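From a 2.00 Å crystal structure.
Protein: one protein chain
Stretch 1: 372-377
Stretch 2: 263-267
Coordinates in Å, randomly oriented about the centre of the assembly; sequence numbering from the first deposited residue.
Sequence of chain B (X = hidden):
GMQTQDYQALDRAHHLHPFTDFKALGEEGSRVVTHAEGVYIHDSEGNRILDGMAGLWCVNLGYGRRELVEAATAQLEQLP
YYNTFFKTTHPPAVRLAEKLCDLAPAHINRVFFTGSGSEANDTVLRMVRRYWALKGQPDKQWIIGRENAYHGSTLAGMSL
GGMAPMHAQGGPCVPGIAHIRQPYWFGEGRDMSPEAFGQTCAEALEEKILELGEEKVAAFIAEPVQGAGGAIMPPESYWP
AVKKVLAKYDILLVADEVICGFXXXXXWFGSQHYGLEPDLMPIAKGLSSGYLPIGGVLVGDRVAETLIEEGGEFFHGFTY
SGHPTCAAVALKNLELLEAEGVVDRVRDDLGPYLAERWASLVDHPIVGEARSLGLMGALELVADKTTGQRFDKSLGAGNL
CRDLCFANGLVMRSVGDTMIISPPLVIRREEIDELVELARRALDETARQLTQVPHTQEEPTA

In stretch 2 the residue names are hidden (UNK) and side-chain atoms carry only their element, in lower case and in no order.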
# COMPACT_ATOMS: atom_id res chain seq x y z
N SER B 372 25.45 -8.68 15.94
CA SER B 372 25.11 -7.42 15.32
C SER B 372 25.79 -7.32 13.97
O SER B 372 26.81 -7.98 13.71
CB SER B 372 25.50 -6.22 16.21
OG SER B 372 26.90 -6.09 16.31
N LEU B 373 25.22 -6.50 13.10
CA LEU B 373 25.79 -6.18 11.80
C LEU B 373 25.31 -4.79 11.45
O LEU B 373 24.10 -4.54 11.46
CB LEU B 373 25.38 -7.20 10.74
CG LEU B 373 25.87 -6.93 9.31
CD1 LEU B 373 27.39 -6.82 9.26
CD2 LEU B 373 25.38 -8.00 8.36
N GLY B 374 26.24 -3.89 11.14
CA GLY B 374 25.85 -2.50 11.01
C GLY B 374 25.16 -2.04 12.28
O GLY B 374 25.68 -2.22 13.38
N LEU B 375 23.98 -1.45 12.14
CA LEU B 375 23.17 -1.05 13.29
C LEU B 375 21.91 -1.90 13.41
O LEU B 375 20.82 -1.40 13.70
CB LEU B 375 22.83 0.44 13.21
CG LEU B 375 24.02 1.37 13.47
CD1 LEU B 375 23.64 2.82 13.21
CD2 LEU B 375 24.57 1.21 14.89
N MET B 376 22.05 -3.21 13.20
CA MET B 376 21.05 -4.20 13.57
C MET B 376 21.70 -5.15 14.56
O MET B 376 22.82 -5.63 14.32
CB MET B 376 20.55 -4.98 12.35
CG MET B 376 19.43 -5.98 12.66
SD MET B 376 18.95 -7.02 11.26
CE MET B 376 18.53 -5.79 10.03
N GLY B 377 21.02 -5.42 15.67
CA GLY B 377 21.58 -6.28 16.70
C GLY B 377 20.50 -7.14 17.33
O GLY B 377 19.31 -6.83 17.27
N UNK B 263 21.44 1.77 4.44
CA UNK B 263 22.44 1.98 5.47
C UNK B 263 22.39 1.01 6.62
O UNK B 263 23.38 0.91 7.37
N UNK B 264 21.29 0.27 6.79
CA UNK B 264 21.08 -0.51 8.00
C UNK B 264 22.27 -1.40 8.33
O UNK B 264 22.72 -1.45 9.48
n UNK B 264 17.64 1.68 11.03
c UNK B 264 19.81 -1.36 7.83
c UNK B 264 18.44 0.62 11.19
c UNK B 264 19.45 -2.25 9.01
n UNK B 264 19.16 0.50 12.30
n UNK B 264 18.51 -0.30 10.24
c UNK B 264 19.36 -1.49 10.32
N UNK B 265 22.82 -2.08 7.33
CA UNK B 265 23.90 -3.03 7.53
C UNK B 265 25.27 -2.47 7.14
O UNK B 265 26.24 -3.22 7.09
c UNK B 265 23.64 -4.32 6.74
c UNK B 265 22.16 -5.39 8.46
c UNK B 265 22.20 -6.26 6.12
c UNK B 265 22.31 -5.03 6.99
N UNK B 266 25.35 -1.18 6.85
CA UNK B 266 26.59 -0.58 6.41
C UNK B 266 26.75 -0.48 4.91
O UNK B 266 27.83 -0.10 4.44
N UNK B 267 25.70 -0.79 4.15
CA UNK B 267 25.71 -0.67 2.71
C UNK B 267 24.40 -0.01 2.29
O UNK B 267 23.43 0.00 3.04
c UNK B 267 28.32 -2.51 2.32
o UNK B 267 29.23 -2.88 3.08
c UNK B 267 26.90 -2.95 2.62
o UNK B 267 28.51 -1.79 1.32
c UNK B 267 25.85 -2.03 2.01

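Position 263 has backbone atoms and nothing beyond CA, which makes it glycine. Its phi/psi of 112/-16 supports the reading, because a CB at these angles would be jammed against the preceding carbonyl oxygen. Gly263 makes no contact with stretch 1, but it opens a type I turn that ends at position 266.

Position 264 carries seven side-chain atoms: three carbons in a chain, a nitrogen, then a carbon bearing two more nitrogens. One terminal nitrogen lies 2.9 Å from O of Leu375, and a chain carbon comes within 3.8 Å of Met376 CE. A planar end with three nitrogens is a guanidinium, so the residue is arginine. The nitrogen near Leu375 O is NH1 of Arg264, and the chain carbon near Met376 CE is its CG. The side chain leaves CA sideways, but with chi1 t and both chi2 and chi3 p its end comes nearer to stretch 1.

Position 265 has four side-chain carbons, forked at the second, with no heteroatom. The fork placed one carbon beyond CB identifies leucine. Its CD2 approaches three groups: Leu373 O at 3.7 Å, Leu373 CG at 4.1 Å and Met376 CE at 4.0 Å. The rotamer of Leu265, m at chi1 and t at chi2, carries the end of the side chain nearer to stretch 1.

Position 266 again lacks side-chain atoms and is glycine. At phi/psi 95/8 a CB would be jammed against the preceding carbonyl oxygen. Gly266 N closes the turn with a 2.9 Å hydrogen bond to Gly263 O.

Position 267 shows three carbons, the last bearing two oxygens. The carboxylate carbon is the third beyond CA, which identifies glutamate. The closest approach of the Glu267 side chain to stretch 1 is 7.6 Å, from a carboxylate oxygen to Leu373 CD1, so it takes no part in the contact.

The contact rests on a two-way polar link. Leu375 N donates to Arg264 O at 2.9 Å with an N-H...O angle of 163°, while Arg264 NH1 donates to Leu375 O at 2.9 Å and 147°, the carbonyl lying at the guanidinium edge near its plane. Thus both backbone polar groups of Leu375 are satisfied by one residue. Close backbone approach makes this possible: Gly374 CA lies 4.0 Å from Leu265 CA. An ideal CB on Gly374 would fall 2.4 Å from Arg264 O and 2.6 Å from Leu265 CA, both clashes, and its positive phi also favours glycine. Beside the polar link, Leu265 packs against Leu373 and Met376, and the contact buries 318 Å² in all.

Stretch 2 263-267: GRLGE
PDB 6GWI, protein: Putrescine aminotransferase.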